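Local coordinates for protein alanine racemase (Oenococcus oeni PSU-1, PDB 3HUR) that belongs to the alanine racemase family, pairing an N-terminal TIM-type alpha/beta barrel with a C-terminal domain rich in beta strands, at residues 21-26 and 227-232; 35-40 and 59-64; 17-22 and 248-253; 202-207 and 221-226. All coordinates share one frame; numbering follows the deposited sequence.

Interaction 1 of 4, residues 21-26 and 227-232. With SO4 (sulfate ion), chain B.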
loop_
_atom_site.group_PDB
_atom_site.type_symbol
_atom_site.label_atom_id
_atom_site.label_comp_id
_atom_site.label_asym_id
_atom_site.label_seq_id
_atom_site.Cartn_x
_atom_site.Cartn_y
_atom_site.Cartn_z
ATOM N N HIS A 21 -10.743 35.216 -1.392
ATOM C CA HIS A 21 -11.483 35.397 -2.591
ATOM C C HIS A 21 -12.629 34.400 -2.689
ATOM O O HIS A 21 -13.733 34.767 -3.070
ATOM C CB HIS A 21 -10.515 35.258 -3.760
ATOM C CG HIS A 21 -11.160 35.327 -5.100
ATOM N ND1 HIS A 21 -11.343 36.518 -5.778
ATOM C CD2 HIS A 21 -11.620 34.348 -5.916
ATOM C CE1 HIS A 21 -11.917 36.270 -6.942
ATOM N NE2 HIS A 21 -12.088 34.961 -7.055
ATOM N N ASN A 22 -12.386 33.144 -2.347
ATOM C CA ASN A 22 -13.464 32.150 -2.370
ATOM C C ASN A 22 -14.591 32.499 -1.395
ATOM O O ASN A 22 -15.757 32.287 -1.716
ATOM C CB ASN A 22 -12.952 30.733 -2.088
ATOM C CG ASN A 22 -12.107 30.176 -3.193
ATOM O OD1 ASN A 22 -12.087 30.674 -4.311
ATOM N ND2 ASN A 22 -11.401 29.122 -2.882
ATOM N N LEU A 23 -14.259 33.017 -0.214
ATOM C CA LEU A 23 -15.313 33.401 0.742
ATOM C C LEU A 23 -16.096 34.581 0.182
ATOM O O LEU A 23 -17.313 34.601 0.231
ATOM C CB LEU A 23 -14.764 33.740 2.126
ATOM C CG LEU A 23 -14.376 32.555 3.015
ATOM C CD1 LEU A 23 -14.245 32.988 4.494
ATOM C CD2 LEU A 23 -15.362 31.438 2.871
ATOM N N GLN A 24 -15.377 35.553 -0.360
ATOM C CA GLN A 24 -15.988 36.663 -1.062
ATOM C C GLN A 24 -16.943 36.238 -2.225
ATOM O O GLN A 24 -18.032 36.776 -2.338
ATOM C CB GLN A 24 -14.896 37.632 -1.538
ATOM C CG GLN A 24 -14.266 38.473 -0.369
ATOM C CD GLN A 24 -12.824 38.999 -0.666
ATOM O OE1 GLN A 24 -12.227 38.720 -1.727
ATOM N NE2 GLN A 24 -12.268 39.745 0.285
ATOM N N GLU A 25 -16.551 35.283 -3.069
ATOM C CA GLU A 25 -17.379 34.855 -4.202
ATOM C C GLU A 25 -18.649 34.246 -3.758
ATOM O O GLU A 25 -19.710 34.533 -4.315
ATOM C CB GLU A 25 -16.699 33.792 -5.056
ATOM C CG GLU A 25 -15.645 34.324 -5.971
ATOM C CD GLU A 25 -16.221 35.039 -7.152
ATOM O OE1 GLU A 25 -17.026 34.430 -7.913
ATOM O OE2 GLU A 25 -15.836 36.206 -7.318
ATOM N N ILE A 26 -18.538 33.358 -2.786
ATOM C CA ILE A 26 -19.688 32.592 -2.386
ATOM C C ILE A 26 -20.665 33.458 -1.567
ATOM O O ILE A 26 -21.845 33.104 -1.415
ATOM C CB ILE A 26 -19.287 31.289 -1.663
ATOM C CG1 ILE A 26 -20.420 30.279 -1.749
ATOM C CG2 ILE A 26 -18.930 31.545 -0.206
ATOM C CD1 ILE A 26 -20.710 29.778 -3.155
ATOM N N GLN A 227 -15.705 22.847 3.065
ATOM C CA GLN A 227 -14.810 22.244 2.106
ATOM C C GLN A 227 -14.577 23.067 0.883
ATOM O O GLN A 227 -13.538 22.895 0.214
ATOM C CB GLN A 227 -15.354 20.968 1.566
ATOM C CG GLN A 227 -15.413 19.851 2.466
ATOM C CD GLN A 227 -15.599 18.559 1.682
ATOM O OE1 GLN A 227 -16.515 17.789 1.958
ATOM N NE2 GLN A 227 -14.711 18.313 0.707
ATOM N N LEU A 228 -15.529 23.909 0.527
ATOM C CA LEU A 228 -15.394 24.659 -0.703
ATOM C C LEU A 228 -14.360 25.758 -0.571
ATOM O O LEU A 228 -14.004 26.412 -1.580
ATOM C CB LEU A 228 -16.734 25.289 -1.128
ATOM C CG LEU A 228 -17.248 26.552 -0.403
ATOM C CD1 LEU A 228 -16.501 27.801 -0.761
ATOM C CD2 LEU A 228 -18.727 26.731 -0.761
ATOM N N ILE A 229 -13.936 26.037 0.657
ATOM C CA ILE A 229 -12.943 27.081 0.851
ATOM C C ILE A 229 -11.664 26.780 0.075
ATOM O O ILE A 229 -11.024 27.674 -0.435
ATOM C CB ILE A 229 -12.576 27.236 2.310
ATOM C CG1 ILE A 229 -13.765 27.857 3.090
ATOM C CG2 ILE A 229 -11.358 28.074 2.388
ATOM C CD1 ILE A 229 -13.638 27.848 4.653
ATOM N N SER A 230 -11.306 25.506 -0.009
ATOM C CA SER A 230 -10.071 25.106 -0.652
ATOM C C SER A 230 -10.157 25.154 -2.154
ATOM O O SER A 230 -9.128 25.066 -2.839
ATOM C CB SER A 230 -9.700 23.705 -0.231
ATOM O OG SER A 230 -10.494 22.729 -0.872
ATOM N N GLY A 231 -11.371 25.290 -2.678
ATOM C CA GLY A 231 -11.569 25.385 -4.122
ATOM C C GLY A 231 -11.824 24.048 -4.809
ATOM O O GLY A 231 -11.892 23.957 -6.050
ATOM N N VAL A 232 -11.943 22.987 -4.031
ATOM C CA VAL A 232 -12.243 21.707 -4.640
ATOM C C VAL A 232 -13.743 21.598 -4.948
ATOM O O VAL A 232 -14.556 22.359 -4.414
ATOM C CB VAL A 232 -11.886 20.502 -3.720
ATOM C CG1 VAL A 232 -10.425 20.523 -3.350
ATOM C CG2 VAL A 232 -12.806 20.444 -2.508
HETATM S S SO4 B . -19.362 21.582 4.329
HETATM O O1 SO4 B . -18.154 20.883 3.970
HETATM O O2 SO4 B . -20.559 20.864 3.975
HETATM O O3 SO4 B . -19.430 21.660 5.758
HETATM O O4 SO4 B . -19.262 22.826 3.583
#
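Asn22 and Ile26 both turn toward the 3-10 turn at 227-230, but by different first torsions. In Asn22, CG stands anti to its own carbonyl carbon (chi1 -69°); in Ile26, CG1 stands anti to the backbone N (chi1 -158°) and heads for Leu228. The polar link is the Asn22 amide. Its ND2 gives a nearly straight hydrogen bond to Ile229 O, 2.9 Å away with 160° at the hydrogen. The acceptor lies in the amide plane, while the donor comes in from above the carbonyl plane of Ile229. At the other end of the amide, OD1 is taken by the backbone N of Glu248, so both sides of this buried group are engaged.

The rest is aliphatic. Ile26 and Leu228 meet tip to tip, CG1 of Ile26 lying 4.1 Å from CD2 of Leu228. Leu23 crosses Ile229 obliquely, with Leu23 CD2 3.9 Å from Ile229 CG1. At the start of the turn, Gln227 N points away from the helix and bonds O1 of a sulfate ion at 3.3 Å.

In the fold, this contact seats helix 16-30 on the turn that follows strand 222-223, the last strand of the barrel. Helix 48-57 closes over the junction, with Phe55 packing on both Leu23 and Ile229.

Interaction 2 of 4, residues 35-40 and 59-64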
loop_
_atom_site.group_PDB
_atom_site.type_symbol
_atom_site.label_atom_id
_atom_site.label_comp_id
_atom_site.label_asym_id
_atom_site.label_seq_id
_atom_site.Cartn_x
_atom_site.Cartn_y
_atom_site.Cartn_z
ATOM N N VAL A 35 -21.025 35.398 6.922
ATOM C CA VAL A 35 -20.308 34.190 6.471
ATOM C C VAL A 35 -19.542 33.608 7.647
ATOM O O VAL A 35 -18.735 34.308 8.237
ATOM C CB VAL A 35 -19.353 34.476 5.330
ATOM C CG1 VAL A 35 -18.477 33.256 5.032
ATOM C CG2 VAL A 35 -20.123 34.859 4.129
ATOM N N TYR A 36 -19.878 32.366 7.999
ATOM C CA TYR A 36 -19.212 31.561 9.003
ATOM C C TYR A 36 -18.305 30.531 8.314
ATOM O O TYR A 36 -18.800 29.585 7.687
ATOM C CB TYR A 36 -20.232 30.775 9.813
ATOM C CG TYR A 36 -21.283 31.592 10.508
ATOM C CD1 TYR A 36 -22.383 30.977 11.085
ATOM C CD2 TYR A 36 -21.187 32.980 10.603
ATOM C CE1 TYR A 36 -23.344 31.703 11.726
ATOM C CE2 TYR A 36 -22.146 33.705 11.244
ATOM C CZ TYR A 36 -23.225 33.066 11.795
ATOM O OH TYR A 36 -24.166 33.806 12.452
ATOM N N ALA A 37 -16.990 30.705 8.448
ATOM C CA ALA A 37 -15.996 29.870 7.748
ATOM C C ALA A 37 -15.817 28.610 8.539
ATOM O O ALA A 37 -15.501 28.688 9.722
ATOM C CB ALA A 37 -14.701 30.596 7.653
ATOM N N VAL A 38 -16.094 27.459 7.922
ATOM C CA VAL A 38 -15.945 26.198 8.602
ATOM C C VAL A 38 -14.516 25.697 8.324
ATOM O O VAL A 38 -14.100 25.559 7.195
ATOM C CB VAL A 38 -17.033 25.156 8.177
ATOM C CG1 VAL A 38 -16.866 23.849 8.945
ATOM C CG2 VAL A 38 -18.457 25.681 8.409
ATOM N N LEU A 39 -13.795 25.414 9.393
ATOM C CA LEU A 39 -12.439 24.998 9.339
ATOM C C LEU A 39 -12.287 23.711 10.119
ATOM O O LEU A 39 -11.881 23.721 11.272
ATOM C CB LEU A 39 -11.595 26.067 10.002
ATOM C CG LEU A 39 -11.473 27.344 9.177
ATOM C CD1 LEU A 39 -10.531 28.248 9.912
ATOM C CD2 LEU A 39 -10.965 27.050 7.727
ATOM N N LYS A 40 -12.605 22.579 9.528
ATOM C CA LYS A 40 -12.421 21.339 10.244
ATOM C C LYS A 40 -11.110 20.713 9.802
ATOM O O LYS A 40 -10.594 21.017 8.719
ATOM C CB LYS A 40 -13.574 20.412 9.968
ATOM C CG LYS A 40 -14.944 21.002 10.257
ATOM C CD LYS A 40 -15.984 20.029 9.794
ATOM C CE LYS A 40 -17.413 20.384 10.192
ATOM N NZ LYS A 40 -18.261 19.294 9.610
ATOM N N ALA A 59 -11.921 40.584 6.620
ATOM C CA ALA A 59 -13.322 40.717 7.012
ATOM C C ALA A 59 -14.235 39.834 6.155
ATOM O O ALA A 59 -15.440 40.083 6.057
ATOM C CB ALA A 59 -13.761 42.170 6.931
ATOM N N SER A 60 -13.658 38.783 5.576
ATOM C CA SER A 60 -14.361 37.962 4.616
ATOM C C SER A 60 -15.138 36.864 5.284
ATOM O O SER A 60 -15.960 36.204 4.623
ATOM C CB SER A 60 -13.403 37.436 3.556
ATOM O OG SER A 60 -12.510 36.498 4.103
ATOM N N ALA A 61 -14.917 36.696 6.592
ATOM C CA ALA A 61 -15.737 35.827 7.463
ATOM C C ALA A 61 -16.127 36.561 8.756
ATOM O O ALA A 61 -15.320 37.277 9.295
ATOM C CB ALA A 61 -14.974 34.584 7.820
ATOM N N ASP A 62 -17.332 36.314 9.267
ATOM C CA ASP A 62 -17.835 36.939 10.487
ATOM C C ASP A 62 -17.797 36.014 11.704
ATOM O O ASP A 62 -17.999 36.451 12.856
ATOM C CB ASP A 62 -19.288 37.395 10.262
ATOM C CG ASP A 62 -19.459 38.121 8.933
ATOM O OD1 ASP A 62 -19.007 39.290 8.817
ATOM O OD2 ASP A 62 -19.973 37.494 7.990
ATOM N N ALA A 63 -17.636 34.723 11.454
ATOM C CA ALA A 63 -17.290 33.778 12.519
ATOM C C ALA A 63 -16.499 32.585 11.961
ATOM O O ALA A 63 -16.311 32.417 10.750
ATOM C CB ALA A 63 -18.498 33.315 13.210
ATOM N N LEU A 64 -16.050 31.753 12.866
ATOM C CA LEU A 64 -15.286 30.581 12.502
ATOM C C LEU A 64 -15.937 29.418 13.191
ATOM O O LEU A 64 -16.291 29.535 14.350
ATOM C CB LEU A 64 -13.838 30.706 13.006
ATOM C CG LEU A 64 -13.087 31.953 12.558
ATOM C CD1 LEU A 64 -11.756 32.077 13.331
ATOM C CD2 LEU A 64 -12.887 31.917 11.076
#
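Ala37 sits at the apolar centre, its CB 4.0 Å from Ala61 CB and 4.1 Å from Leu64 CD2. These groups belong to a beta-alpha-beta unit of the TIM barrel: strands 34-38 and 63-66 run parallel and adjacent, and the chain between them passes through helices 41-45 and 48-57. Leu23 of helix 16-30 and Phe55 of helix 48-57 pack on the methyls of Ala37 and Ala61, while Leu64 lies against Ala52.

On the other face of the sheet, Tyr36 and Ala63 are paired. Ala63 CB approaches the tyrosine ring obliquely, nearest to Tyr36 CD2 at 3.8 Å, and the ring also meets that of Phe160 across the barrel interior. The backbones are stitched in parallel fashion: Ala37 N donates to Ala63 O at 2.9 Å, the donor tilted from the carbonyl plane. Before that rung, Val35 O receives two N-H groups, a short bond from Asp62 N at 2.7 Å and a weak one from Ala63 N.

The polar edge lies at the entrance to the second strand. The first torsion of Asp62 (chi1 -46°) sets CG beside its own backbone N, and the carboxylate reaches strand 34-38 through OD2. This oxygen also makes a salt bridge with Arg27 NH2, which probably steadies the negative charge. That same oxygen, Asp62 OD2, takes the N-H of Val35 at 2.6 Å and 167°.

Interaction 3 of 4, residues 17-22 and 248-253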
loop_
_atom_site.group_PDB
_atom_site.type_symbol
_atom_site.label_atom_id
_atom_site.label_comp_id
_atom_site.label_asym_id
_atom_site.label_seq_id
_atom_site.Cartn_x
_atom_site.Cartn_y
_atom_site.Cartn_z
ATOM N N ASP A 17 -4.802 34.534 -0.295
ATOM C CA ASP A 17 -5.615 35.514 -1.027
ATOM C C ASP A 17 -6.759 34.795 -1.730
ATOM O O ASP A 17 -7.887 35.273 -1.744
ATOM C CB ASP A 17 -4.832 36.248 -2.129
ATOM C CG ASP A 17 -3.853 37.299 -1.596
ATOM O OD1 ASP A 17 -4.203 38.133 -0.731
ATOM O OD2 ASP A 17 -2.712 37.310 -2.098
ATOM N N ALA A 18 -6.435 33.664 -2.344
ATOM C CA ALA A 18 -7.403 32.887 -3.076
ATOM C C ALA A 18 -8.422 32.299 -2.125
ATOM O O ALA A 18 -9.608 32.256 -2.446
ATOM C CB ALA A 18 -6.719 31.799 -3.922
ATOM N N ALA A 19 -8.008 31.907 -0.927
ATOM C CA ALA A 19 -9.004 31.436 0.033
ATOM C C ALA A 19 -9.999 32.570 0.391
ATOM O O ALA A 19 -11.201 32.329 0.571
ATOM C CB ALA A 19 -8.341 30.848 1.324
ATOM N N ALA A 20 -9.482 33.789 0.511
ATOM C CA ALA A 20 -10.294 34.924 0.910
ATOM C C ALA A 20 -11.289 35.161 -0.193
ATOM O O ALA A 20 -12.497 35.247 0.029
ATOM C CB ALA A 20 -9.455 36.145 1.118
ATOM N N HIS A 21 -10.743 35.216 -1.392
ATOM C CA HIS A 21 -11.483 35.397 -2.591
ATOM C C HIS A 21 -12.629 34.400 -2.689
ATOM O O HIS A 21 -13.733 34.767 -3.070
ATOM C CB HIS A 21 -10.515 35.258 -3.760
ATOM C CG HIS A 21 -11.160 35.327 -5.100
ATOM N ND1 HIS A 21 -11.343 36.518 -5.778
ATOM C CD2 HIS A 21 -11.620 34.348 -5.916
ATOM C CE1 HIS A 21 -11.917 36.270 -6.942
ATOM N NE2 HIS A 21 -12.088 34.961 -7.055
ATOM N N ASN A 22 -12.386 33.144 -2.347
ATOM C CA ASN A 22 -13.464 32.150 -2.370
ATOM C C ASN A 22 -14.591 32.499 -1.395
ATOM O O ASN A 22 -15.757 32.287 -1.716
ATOM C CB ASN A 22 -12.952 30.733 -2.088
ATOM C CG ASN A 22 -12.107 30.176 -3.193
ATOM O OD1 ASN A 22 -12.087 30.674 -4.311
ATOM N ND2 ASN A 22 -11.401 29.122 -2.882
ATOM N N GLU A 248 -11.502 29.570 -6.820
ATOM C CA GLU A 248 -10.088 29.276 -7.154
ATOM C C GLU A 248 -9.612 28.071 -6.328
ATOM O O GLU A 248 -9.881 28.005 -5.136
ATOM C CB GLU A 248 -9.223 30.516 -6.850
ATOM C CG GLU A 248 -9.244 31.597 -7.937
ATOM C CD GLU A 248 -8.914 33.026 -7.431
ATOM O OE1 GLU A 248 -8.371 33.199 -6.318
ATOM O OE2 GLU A 248 -9.195 34.009 -8.173
ATOM N N ARG A 249 -8.918 27.122 -6.951
ATOM C CA ARG A 249 -8.156 26.080 -6.200
ATOM C C ARG A 249 -7.008 26.791 -5.491
ATOM O O ARG A 249 -6.248 27.477 -6.129
ATOM C CB ARG A 249 -7.632 24.956 -7.110
ATOM C CG ARG A 249 -6.830 23.836 -6.360
ATOM C CD ARG A 249 -6.311 22.680 -7.286
ATOM N NE ARG A 249 -6.002 23.151 -8.639
ATOM C CZ ARG A 249 -4.852 23.735 -9.019
ATOM N NH1 ARG A 249 -3.828 23.919 -8.166
ATOM N NH2 ARG A 249 -4.720 24.140 -10.286
ATOM N N ILE A 250 -6.916 26.672 -4.165
ATOM C CA ILE A 250 -5.989 27.497 -3.409
ATOM C C ILE A 250 -4.645 26.836 -3.152
ATOM O O ILE A 250 -3.694 27.503 -2.755
ATOM C CB ILE A 250 -6.608 28.010 -2.060
ATOM C CG1 ILE A 250 -6.607 26.946 -0.957
ATOM C CG2 ILE A 250 -8.030 28.498 -2.284
ATOM C CD1 ILE A 250 -7.138 27.480 0.338
ATOM N N PHE A 251 -4.544 25.547 -3.394
ATOM C CA PHE A 251 -3.343 24.810 -2.985
ATOM C C PHE A 251 -2.672 24.226 -4.217
ATOM O O PHE A 251 -3.326 24.030 -5.218
ATOM C CB PHE A 251 -3.701 23.686 -2.009
ATOM C CG PHE A 251 -4.692 22.732 -2.568
ATOM C CD1 PHE A 251 -4.286 21.626 -3.245
ATOM C CD2 PHE A 251 -6.041 23.008 -2.488
ATOM C CE1 PHE A 251 -5.216 20.749 -3.812
ATOM C CE2 PHE A 251 -6.976 22.156 -3.051
ATOM C CZ PHE A 251 -6.572 21.021 -3.719
ATOM N N SER A 252 -1.367 23.962 -4.102
ATOM C CA SER A 252 -0.553 23.280 -5.081
ATOM C C SER A 252 0.455 22.436 -4.327
ATOM O O SER A 252 0.825 22.756 -3.176
ATOM C CB SER A 252 0.257 24.279 -5.845
ATOM O OG SER A 252 -0.533 25.059 -6.713
ATOM N N VAL A 253 0.903 21.355 -4.965
ATOM C CA VAL A 253 2.048 20.635 -4.479
ATOM C C VAL A 253 3.188 21.111 -5.392
ATOM O O VAL A 253 3.050 21.148 -6.623
ATOM C CB VAL A 253 1.871 19.121 -4.490
ATOM C CG1 VAL A 253 3.173 18.434 -3.998
ATOM C CG2 VAL A 253 0.706 18.699 -3.627
#
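Asn22 pairs with the backbone of Glu248 through both ends of its amide. OD1 of Asn22 accepts from Glu248 N at 2.8 Å, and ND2 returns a bond to Glu248 O at 2.9 Å. The second is the straighter, at 170°, and lies in the planes of both the amide and the carbonyl. With Ile229 O as a further acceptor for ND2, the side chain satisfies three backbone groups in the connection between strands 222-223 and 251-263.

The carboxylate of Glu248 behaves differently. It is stacked parallel to the His21 ring, the planes 2° apart, with OE2 over one face and displaced toward the rim. Glu248 OE2 is 3.2 Å from His21 NE2, at too poor an angle for a hydrogen bond. Its other oxygen, OE1, rests 3.2 Å from Ala18 CB.

Ile250 supplies the apolar part: its CG2 lies 3.9 Å from Ala18 CB, and its CD1 meets Ala19 CB at 3.7 Å. The Ile250 backbone is held by hydrogen bonds to Ser230 and Asp15.

The arrangement is a domain junction of the two-domain racemase fold: helix 16-30, which leads into the first barrel strand, 34-38, is clasped by the linker just before strand 251-263 enters the C-terminal sheet.

Interaction 4 of 4, residues 202-207 and 221-226. With SO4 (sulfate ion), chain B.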
loop_
_atom_site.group_PDB
_atom_site.type_symbol
_atom_site.label_atom_id
_atom_site.label_comp_id
_atom_site.label_asym_id
_atom_site.label_seq_id
_atom_site.Cartn_x
_atom_site.Cartn_y
_atom_site.Cartn_z
ATOM N N SER A 202 -29.563 29.746 9.806
ATOM C CA SER A 202 -28.455 29.314 8.990
ATOM C C SER A 202 -28.773 27.978 8.414
ATOM O O SER A 202 -28.919 27.007 9.150
ATOM C CB SER A 202 -27.137 29.211 9.787
ATOM O OG SER A 202 -26.091 28.786 8.919
ATOM N N MET A 203 -28.803 27.925 7.090
ATOM C CA MET A 203 -29.282 26.751 6.403
ATOM C C MET A 203 -28.251 26.096 5.490
ATOM O O MET A 203 -28.343 24.890 5.276
ATOM C CB MET A 203 -30.573 27.123 5.580
ATOM C CG MET A 203 -31.808 27.442 6.486
ATOM S SD MET A 203 -33.378 27.814 5.660
ATOM C CE MET A 203 -33.867 26.199 5.212
ATOM N N ALA A 204 -27.300 26.881 4.956
ATOM C CA ALA A 204 -26.508 26.487 3.783
ATOM C C ALA A 204 -25.080 26.027 4.084
ATOM O O ALA A 204 -24.215 26.846 4.432
ATOM C CB ALA A 204 -26.458 27.632 2.820
ATOM N N ASN A 205 -24.829 24.726 3.898
ATOM C CA ASN A 205 -23.444 24.190 3.831
ATOM C C ASN A 205 -22.906 24.481 2.456
ATOM O O ASN A 205 -23.506 25.260 1.724
ATOM C CB ASN A 205 -23.391 22.697 4.140
ATOM C CG ASN A 205 -24.106 21.858 3.099
ATOM O OD1 ASN A 205 -24.427 22.332 1.993
ATOM N ND2 ASN A 205 -24.364 20.594 3.447
ATOM N N SER A 206 -21.752 23.902 2.112
ATOM C CA SER A 206 -21.052 24.268 0.876
ATOM C C SER A 206 -21.892 23.951 -0.338
ATOM O O SER A 206 -21.948 24.706 -1.303
ATOM C CB SER A 206 -19.708 23.514 0.755
ATOM O OG SER A 206 -18.639 24.116 1.489
ATOM N N ALA A 207 -22.478 22.776 -0.301
ATOM C CA ALA A 207 -23.190 22.230 -1.433
ATOM C C ALA A 207 -24.513 23.043 -1.655
ATOM O O ALA A 207 -24.850 23.427 -2.790
ATOM C CB ALA A 207 -23.460 20.719 -1.184
ATOM N N ALA A 221 -29.081 33.806 5.121
ATOM C CA ALA A 221 -28.803 34.800 6.146
ATOM C C ALA A 221 -27.339 34.621 6.638
ATOM O O ALA A 221 -26.528 35.552 6.540
ATOM C CB ALA A 221 -29.814 34.679 7.296
ATOM N N ALA A 222 -27.033 33.414 7.128
ATOM C CA ALA A 222 -25.680 33.024 7.547
ATOM C C ALA A 222 -25.314 31.704 6.884
ATOM O O ALA A 222 -25.843 30.625 7.249
ATOM C CB ALA A 222 -25.592 32.874 9.047
ATOM N N ILE A 223 -24.415 31.809 5.907
ATOM C CA ILE A 223 -23.862 30.646 5.241
ATOM C C ILE A 223 -22.629 30.085 5.980
ATOM O O ILE A 223 -21.976 30.790 6.743
ATOM C CB ILE A 223 -23.562 30.933 3.770
ATOM C CG1 ILE A 223 -22.440 31.954 3.580
ATOM C CG2 ILE A 223 -24.836 31.394 3.061
ATOM C CD1 ILE A 223 -21.973 32.073 2.077
ATOM N N ARG A 224 -22.376 28.793 5.765
ATOM C CA ARG A 224 -21.356 28.013 6.477
ATOM C C ARG A 224 -20.436 27.269 5.528
ATOM O O ARG A 224 -20.393 26.060 5.535
ATOM C CB ARG A 224 -22.047 27.007 7.372
ATOM C CG ARG A 224 -22.583 27.631 8.605
ATOM C CD ARG A 224 -23.077 26.542 9.543
ATOM N NE ARG A 224 -24.485 26.461 9.249
ATOM C CZ ARG A 224 -25.199 25.384 8.992
ATOM N NH1 ARG A 224 -24.744 24.157 9.086
ATOM N NH2 ARG A 224 -26.447 25.595 8.694
ATOM N N PRO A 225 -19.709 27.987 4.677
ATOM C CA PRO A 225 -18.823 27.319 3.729
ATOM C C PRO A 225 -17.645 26.639 4.412
ATOM O O PRO A 225 -16.968 27.255 5.206
ATOM C CB PRO A 225 -18.339 28.457 2.858
ATOM C CG PRO A 225 -18.545 29.641 3.650
ATOM C CD PRO A 225 -19.722 29.430 4.455
ATOM N N GLY A 226 -17.475 25.352 4.137
ATOM C CA GLY A 226 -16.356 24.541 4.666
ATOM C C GLY A 226 -15.475 24.054 3.534
ATOM O O GLY A 226 -14.640 24.784 3.052
HETATM S S SO4 B . -19.362 21.582 4.329
HETATM O O1 SO4 B . -18.154 20.883 3.970
HETATM O O2 SO4 B . -20.559 20.864 3.975
HETATM O O3 SO4 B . -19.430 21.660 5.758
HETATM O O4 SO4 B . -19.262 22.826 3.583
#
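Arg224 grips Ser202 side-on, NE and NH2 both directed at the one hydroxyl oxygen. NE to Ser202 OG is 2.8 Å and nearly straight at 168°; NH2 to the same OG is longer, 3.2 Å. The oxygen lies exactly in the guanidinium plane. A bend at chi3 (-95°) turns NE out of the extended line of the arginine chain, and NH2 is also bonded to Thr164 O. Ser202 OG in turn donates to Ala222 O, though the modelled 2.5 Å is very short and the length is doubtful.

Further along, Arg224 N bonds Ala204 O at 3.0 Å, a backbone link between the two outermost strand regions that helps close the barrel. Ser206 OG donates to O4 of a sulfate ion at an equally short, doubtful 2.5 Å, with weak bonds to O4 from Ser206 N and Gly226 N.

Apolar packing is thin: Ala204 CB touches Ile223 CG2 at 4.1 Å.

The anion is thus met by Ser206 at the start of helix 206-211, whose dipole would favour negative charge, and by N-H groups following strand 222-223. The sulfate probably comes from the crystallisation liquor, but its place is consistent with the phosphate site of relatives that carry pyridoxal phosphate.

How the interactions relate
All four contacts are largely buried, but their chemistry follows their place. Interaction 2 is barrel wall, parallel strands with small apolar groups; interaction 4 joins the two ends of that wall and relies on arginine and serine. They meet where strand 34-38 bonds to Ile223 and Pro225. Interactions 1 and 3 both use helix 16-30 and share Asn22, their centres about 7 Å apart; the first is mostly aliphatic, the second more polar, with a partly exposed fringe at His21 and Glu248. Interactions 1 and 4 touch one sulfate and are tied by Leu228 N to Ser206 OG. Interaction 3 alone leads into the C-terminal domain and does not touch interaction 4.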